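Local coordinates for Two-component sensor histidine kinase (Nostoc sp., PDB 6OZB), which probably senses light as a cyanobacterial phytochrome, through a GAF domain that here carries a covalently attached phycoerythrobilin chromophore, at residues G110-S115 with R133-C138; T144-K149 with V167-E172. The protein carries 1 engineered substitution. One frame throughout, in Å; residues are numbered along the deposited sequence.

Interaction 1 of 2, residues G110-S115 with R133-C138. With PEB (phycoerythrobilin), chain F.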
# COMPACT_ATOMS: atom_id res chain seq x y z
N GLY C 110 -4.24 -4.16 -9.33
CA GLY C 110 -5.01 -2.92 -9.46
C GLY C 110 -4.44 -1.77 -8.67
O GLY C 110 -5.17 -0.85 -8.29
N MET C 111 -3.13 -1.81 -8.44
CA MET C 111 -2.46 -0.81 -7.60
C MET C 111 -1.45 0.02 -8.40
O MET C 111 -0.86 -0.45 -9.37
CB MET C 111 -1.76 -1.47 -6.43
CG MET C 111 -2.63 -2.41 -5.61
SD MET C 111 -3.93 -1.58 -4.65
CE MET C 111 -2.98 -0.84 -3.30
N ILE C 112 -1.25 1.25 -7.95
CA ILE C 112 -0.21 2.12 -8.52
C ILE C 112 0.67 2.56 -7.37
O ILE C 112 0.18 2.91 -6.30
CB ILE C 112 -0.81 3.35 -9.25
CG1 ILE C 112 0.32 4.26 -9.76
CG2 ILE C 112 -1.72 4.15 -8.32
CD1 ILE C 112 -0.18 5.42 -10.68
N GLY C 113 1.98 2.49 -7.57
CA GLY C 113 2.94 2.87 -6.57
C GLY C 113 3.61 4.15 -6.99
O GLY C 113 4.08 4.25 -8.13
N GLN C 114 3.69 5.11 -6.08
CA GLN C 114 4.21 6.41 -6.44
C GLN C 114 5.26 6.85 -5.47
O GLN C 114 5.17 6.64 -4.25
CB GLN C 114 3.06 7.42 -6.53
CG GLN C 114 2.20 7.12 -7.77
CD GLN C 114 1.15 8.16 -8.06
OE1 GLN C 114 0.42 8.61 -7.17
NE2 GLN C 114 1.08 8.58 -9.32
N SER C 115 6.31 7.43 -6.04
CA SER C 115 7.47 7.85 -5.27
C SER C 115 7.85 9.23 -5.74
O SER C 115 8.22 9.39 -6.90
CB SER C 115 8.63 6.87 -5.47
OG SER C 115 9.79 7.33 -4.85
N ARG C 133 -1.41 2.42 -3.84
CA ARG C 133 -2.82 2.74 -3.65
C ARG C 133 -3.61 2.20 -4.84
O ARG C 133 -3.01 1.88 -5.85
CB ARG C 133 -3.02 4.25 -3.53
CG ARG C 133 -2.59 5.03 -4.78
CD ARG C 133 -3.02 6.49 -4.73
NE ARG C 133 -2.48 7.24 -5.88
CZ ARG C 133 -3.00 7.25 -7.12
NH1 ARG C 133 -4.09 6.55 -7.40
NH2 ARG C 133 -2.42 7.97 -8.08
N PRO C 134 -4.94 2.14 -4.73
CA PRO C 134 -5.70 1.68 -5.90
C PRO C 134 -5.56 2.66 -7.06
O PRO C 134 -5.60 3.87 -6.86
CB PRO C 134 -7.15 1.63 -5.38
CG PRO C 134 -7.00 1.49 -3.89
CD PRO C 134 -5.80 2.34 -3.56
N VAL C 135 -5.37 2.13 -8.26
CA VAL C 135 -5.24 2.96 -9.45
C VAL C 135 -6.62 3.12 -10.08
O VAL C 135 -7.45 2.23 -9.97
CB VAL C 135 -4.24 2.37 -10.44
CG1 VAL C 135 -4.77 1.09 -11.09
CG2 VAL C 135 -3.84 3.39 -11.53
N ASP C 136 -6.88 4.28 -10.69
CA ASP C 136 -8.17 4.55 -11.35
C ASP C 136 -8.46 3.50 -12.41
O ASP C 136 -7.57 3.14 -13.20
CB ASP C 136 -8.16 5.93 -11.99
CG ASP C 136 -9.55 6.43 -12.31
OD1 ASP C 136 -10.16 5.91 -13.26
OD2 ASP C 136 -10.03 7.37 -11.63
N SER C 137 -9.70 3.01 -12.44
CA SER C 137 -10.08 1.97 -13.39
C SER C 137 -9.91 2.41 -14.84
O SER C 137 -9.65 1.59 -15.71
CB SER C 137 -11.53 1.53 -13.15
OG SER C 137 -12.42 2.62 -13.30
N CYS C 138 -10.06 3.70 -15.11
CA CYS C 138 -9.91 4.16 -16.50
C CYS C 138 -8.50 3.89 -16.99
O CYS C 138 -8.31 3.46 -18.12
CB CYS C 138 -10.23 5.65 -16.63
SG CYS C 138 -10.23 6.22 -18.35
CHC PEB F . -0.99 8.13 -20.12
NC PEB F . -2.23 8.23 -17.92
C1C PEB F . -1.98 8.41 -16.59
C2C PEB F . -0.63 8.56 -16.39
C3C PEB F . -0.02 8.49 -17.62
C4C PEB F . -1.04 8.28 -18.58
CMC PEB F . 1.49 8.66 -17.77
CAC PEB F . -0.01 8.78 -14.98
CBC PEB F . 0.03 7.49 -14.19
CGC PEB F . 1.19 6.66 -14.67
O1C PEB F . 2.35 7.16 -14.60
O2C PEB F . 1.02 5.49 -15.12
ND PEB F . 0.80 6.50 -20.23
C1D PEB F . 0.34 7.89 -20.63
C2D PEB F . 0.30 7.82 -22.08
C3D PEB F . 0.65 6.57 -22.54
C4D PEB F . 0.99 5.70 -21.48
CMD PEB F . -0.20 8.99 -22.97
CAD PEB F . 0.56 6.15 -24.02
CBD PEB F . 1.58 5.40 -24.55
OD PEB F . 1.37 4.54 -21.53
NA PEB F . -7.11 8.07 -19.17
C1A PEB F . -7.70 7.93 -20.46
C2A PEB F . -9.13 8.40 -20.41
C3A PEB F . -9.40 8.87 -18.99
C4A PEB F . -8.07 8.63 -18.24
CMA PEB F . -9.44 9.49 -21.48
CBA PEB F . -11.91 8.28 -18.87
OA PEB F . -7.10 7.52 -21.44
CHA PEB F . -7.94 8.84 -16.90
CAA PEB F . -10.53 8.18 -18.20
NB PEB F . -5.26 8.58 -16.70
C1B PEB F . -6.62 8.69 -16.16
C2B PEB F . -6.60 8.67 -14.72
C3B PEB F . -5.23 8.53 -14.32
C4B PEB F . -4.35 8.48 -15.54
CHB PEB F . -2.99 8.37 -15.44
CMB PEB F . -7.80 8.78 -13.83
CAB PEB F . -4.71 8.46 -12.90
CBB PEB F . -4.51 7.01 -12.53
CGB PEB F . -4.16 7.02 -11.04
O1B PEB F . -3.07 7.57 -10.69
O2B PEB F . -4.95 6.52 -10.20
O HOH W 1 -7.62 -0.48 -9.08
O HOH W 2 -0.12 8.51 -4.47

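Interaction 2 of 2, residues T144-K149 with V167-E172. With PEB (phycoerythrobilin), chain F.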
# COMPACT_ATOMS: atom_id res chain seq x y z
N THR C 144 -4.70 -2.16 -20.17
CA THR C 144 -5.15 -3.48 -20.58
C THR C 144 -5.51 -3.50 -22.09
O THR C 144 -5.27 -4.49 -22.76
CB THR C 144 -6.34 -3.95 -19.72
OG1 THR C 144 -5.93 -4.03 -18.35
CG2 THR C 144 -6.81 -5.32 -20.16
N ALA C 145 -6.05 -2.41 -22.63
CA ALA C 145 -6.41 -2.35 -24.03
C ALA C 145 -5.17 -2.48 -24.93
O ALA C 145 -5.30 -2.89 -26.08
CB ALA C 145 -7.14 -1.06 -24.32
N MET C 146 -4.01 -2.10 -24.40
CA MET C 146 -2.71 -2.19 -25.10
C MET C 146 -1.98 -3.52 -24.86
O MET C 146 -0.92 -3.77 -25.42
CB MET C 146 -1.80 -1.05 -24.68
CG MET C 146 -2.13 0.27 -25.31
SD MET C 146 -0.99 1.58 -24.93
CE MET C 146 -1.06 1.65 -23.16
N GLY C 147 -2.53 -4.34 -23.98
CA GLY C 147 -1.89 -5.60 -23.62
C GLY C 147 -0.76 -5.40 -22.61
O GLY C 147 0.11 -6.26 -22.46
N VAL C 148 -0.78 -4.27 -21.91
CA VAL C 148 0.27 -3.94 -20.93
C VAL C 148 -0.18 -4.38 -19.52
O VAL C 148 -1.26 -4.02 -19.09
CB VAL C 148 0.54 -2.46 -20.93
CG1 VAL C 148 1.49 -2.08 -19.82
CG2 VAL C 148 1.11 -2.04 -22.28
N LYS C 149 0.66 -5.14 -18.83
CA LYS C 149 0.41 -5.56 -17.45
C LYS C 149 1.25 -4.79 -16.43
O LYS C 149 0.92 -4.76 -15.23
CB LYS C 149 0.68 -7.07 -17.31
CG LYS C 149 -0.43 -7.90 -17.98
CD LYS C 149 -0.26 -9.38 -17.80
CE LYS C 149 -1.36 -10.13 -18.54
NZ LYS C 149 -1.16 -11.60 -18.42
N VAL C 167 8.76 6.17 -20.47
CA VAL C 167 7.70 5.19 -20.26
C VAL C 167 8.18 3.77 -20.55
O VAL C 167 8.71 3.50 -21.63
CB VAL C 167 6.49 5.46 -21.14
CG1 VAL C 167 5.33 4.52 -20.79
CG2 VAL C 167 6.00 6.87 -20.97
N SER C 168 7.98 2.86 -19.61
CA SER C 168 8.39 1.47 -19.76
C SER C 168 7.16 0.57 -19.61
O SER C 168 6.55 0.55 -18.54
CB SER C 168 9.44 1.14 -18.70
OG SER C 168 9.85 -0.23 -18.75
N HIS C 169 6.80 -0.14 -20.68
CA HIS C 169 5.65 -1.05 -20.71
C HIS C 169 6.11 -2.50 -20.81
O HIS C 169 7.08 -2.80 -21.52
CB HIS C 169 4.76 -0.81 -21.91
CG HIS C 169 3.93 0.44 -21.85
ND1 HIS C 169 3.23 0.91 -22.94
CD2 HIS C 169 3.67 1.29 -20.83
CE1 HIS C 169 2.56 2.00 -22.60
NE2 HIS C 169 2.81 2.24 -21.32
N HIS C 170 5.39 -3.40 -20.14
CA HIS C 170 5.67 -4.83 -20.24
C HIS C 170 4.39 -5.62 -20.31
O HIS C 170 3.40 -5.28 -19.63
CB HIS C 170 6.51 -5.28 -19.07
CG HIS C 170 7.27 -6.53 -19.33
ND1 HIS C 170 8.19 -6.64 -20.35
CD2 HIS C 170 7.23 -7.73 -18.72
CE1 HIS C 170 8.71 -7.86 -20.34
NE2 HIS C 170 8.15 -8.53 -19.35
N SER C 171 4.40 -6.66 -21.14
CA SER C 171 3.21 -7.50 -21.40
C SER C 171 2.95 -8.54 -20.30
O SER C 171 1.92 -9.24 -20.32
CB SER C 171 3.36 -8.24 -22.73
OG SER C 171 4.36 -9.25 -22.65
N GLU C 172 3.87 -8.62 -19.35
CA GLU C 172 3.76 -9.58 -18.27
C GLU C 172 3.92 -8.93 -16.93
O GLU C 172 4.56 -7.88 -16.79
CB GLU C 172 4.82 -10.66 -18.46
CG GLU C 172 4.56 -11.46 -19.74
CD GLU C 172 5.53 -12.60 -19.96
OE1 GLU C 172 6.44 -12.80 -19.13
OE2 GLU C 172 5.38 -13.29 -21.00
CHC PEB F . -0.99 8.13 -20.12
NC PEB F . -2.23 8.23 -17.92
C1C PEB F . -1.98 8.41 -16.59
C2C PEB F . -0.63 8.56 -16.39
C3C PEB F . -0.02 8.49 -17.62
C4C PEB F . -1.04 8.28 -18.58
CMC PEB F . 1.49 8.66 -17.77
CAC PEB F . -0.01 8.78 -14.98
CBC PEB F . 0.03 7.49 -14.19
CGC PEB F . 1.19 6.66 -14.67
O1C PEB F . 2.35 7.16 -14.60
O2C PEB F . 1.02 5.49 -15.12
ND PEB F . 0.80 6.50 -20.23
C1D PEB F . 0.34 7.89 -20.63
C2D PEB F . 0.30 7.82 -22.08
C3D PEB F . 0.65 6.57 -22.54
C4D PEB F . 0.99 5.70 -21.48
CMD PEB F . -0.20 8.99 -22.97
CAD PEB F . 0.56 6.15 -24.02
CBD PEB F . 1.58 5.40 -24.55
OD PEB F . 1.37 4.54 -21.53
NA PEB F . -7.11 8.07 -19.17
C1A PEB F . -7.70 7.93 -20.46
C2A PEB F . -9.13 8.40 -20.41
C3A PEB F . -9.40 8.87 -18.99
C4A PEB F . -8.07 8.63 -18.24
CMA PEB F . -9.44 9.49 -21.48
CBA PEB F . -11.91 8.28 -18.87
OA PEB F . -7.10 7.52 -21.44
CHA PEB F . -7.94 8.84 -16.90
CAA PEB F . -10.53 8.18 -18.20
NB PEB F . -5.26 8.58 -16.70
C1B PEB F . -6.62 8.69 -16.16
C2B PEB F . -6.60 8.67 -14.72
C3B PEB F . -5.23 8.53 -14.32
C4B PEB F . -4.35 8.48 -15.54
CHB PEB F . -2.99 8.37 -15.44
CMB PEB F . -7.80 8.78 -13.83
CAB PEB F . -4.71 8.46 -12.90
CBB PEB F . -4.51 7.01 -12.53
CGB PEB F . -4.16 7.02 -11.04
O1B PEB F . -3.07 7.57 -10.69
O2B PEB F . -4.95 6.52 -10.20
O HOH W 3 -0.25 -8.93 -21.89

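Interaction 1 of 2, residues G110-S115 with R133-C138
Ile112 CG2 sits over the centre of one face of the Arg133 guanidinium, 3.5 Å above its plane, while polar partners gather around the rim. A propionate of phycoerythrobilin meets that rim through both oxygens: Arg133 NH2 gives a bond of 2.7 Å to O1B, and NH1 a nearly straight one of 2.9 Å to O2B. Gln114 OE1 also accepts from Arg133 NH2 (3.1 Å), the donor lying well above the amide carbonyl plane; the two planar groups stand 76° apart. A water joins this same OE1 to Arg133 NE, and Gln114 NE2 turns to Ser103 OG. With CG between the backbone N and carbonyl carbon (chi1 61°) and the chain extended to NE, Arg133 runs alongside Ile112 in the same direction.

Behind the side chains, strands 111-115 and 131-134 pair antiparallel. Ile112 and Arg133 form a hydrogen-bonded pair, with Ile112 N to Arg133 O at 2.8 Å, and beyond the strand end Val135 N reaches Gly110 O at 3.0 Å. Val135 CB packs on Ile112 CG2 at 3.7 Å. Gly110, at positive phi, and Met111 form a G1 beta bulge opposite Asp106.

Asp136 N adds a third bond to the propionate, at O2B, and the Asp136 side chain caps the helix whose Cys138 SG is covalently joined to the chromophore at CAA. The paired, two-oxygen grip on a carboxylate implies that the charges of arginine and propionate probably offset one another, and Ile112 and Gln114 probably help to set the guanidinium's orientation.

Interaction 2 of 2, residues T144-K149 with V167-E172
Met146 and Val148 pack against His169, a residue of strand 161-170 that is hydrogen-bonded, weakly, to phycoerythrobilin. Earlier on this strand Val167 brings CG1 to 4.0 Å from the chromophore's OD.

With CG of His169 anti to the carbonyl carbon (chi1 -73°), the ring lies beside Val148 CG2. The imidazole meets OD near its ring plane, where His169 NE2 lies 2.7 Å from OD of phycoerythrobilin in a weak, strongly bent hydrogen bond (126°). On the other nitrogen, His169 ND1 is hydrogen-bonded to Arg51 NH2. Two apolar side chains come at the ring obliquely, each crossing the histidine side chain at about a right angle: Met146 CE lies 3.7 Å from His169 CE1, and Val148 CG2 touches ND1 and CG. An alanine here would probably leave OD without this donor and Arg51 NH2 without its imidazole partner, and would open a gap beside the methyl groups of Met146 and Val148.

His170 contributes its backbone: its O accepts from Lys149 N at 2.9 Å. Ser171 follows, its CA making a CH...O contact with Gly147 O, and a water donates to both Gly147 O and Ser171 O. The Ser171 hydroxyl is hydrogen-bonded to Asp50 OD2. The aliphatic chain of Lys149 runs past the carbonyl oxygen of Ser171, with Lys149 CD 3.3 Å from Ser171 O, and Lys149 CB reaches the backbone of Glu172 at C, 3.8 Å away.

Gly147, at positive phi, follows helix 137-145 in a Schellman motif, and the chain then turns to meet the end of the strand. Backbone and water bonds thus join the helix exit to the strand end, while the histidine between Arg51 and the chromophore oxygen probably helps to fix how the D ring sits in its pocket.

From the N terminus, strand 111-115 comes first, and interaction 1 closes a mostly irregular loop of 17 residues when the chain returns along strand 131-134, at one edge of the sheet within this chain. Helix 137-145 then starts within 133-138 and runs out into 144-149, where interaction 2 opens; its own 17 intervening residues are almost all strand, forming the hairpin 150-158 and 161-170. The two closures follow in series, neither nesting nor crossing, with centres about 14 Å apart. Interaction 1 joins strand 111-115 to this edge strand just ahead of the helix, interaction 2 the helix exit to an inner strand. Both reach the same phycoerythrobilin, one at a propionate and the covalent link, the other at OD.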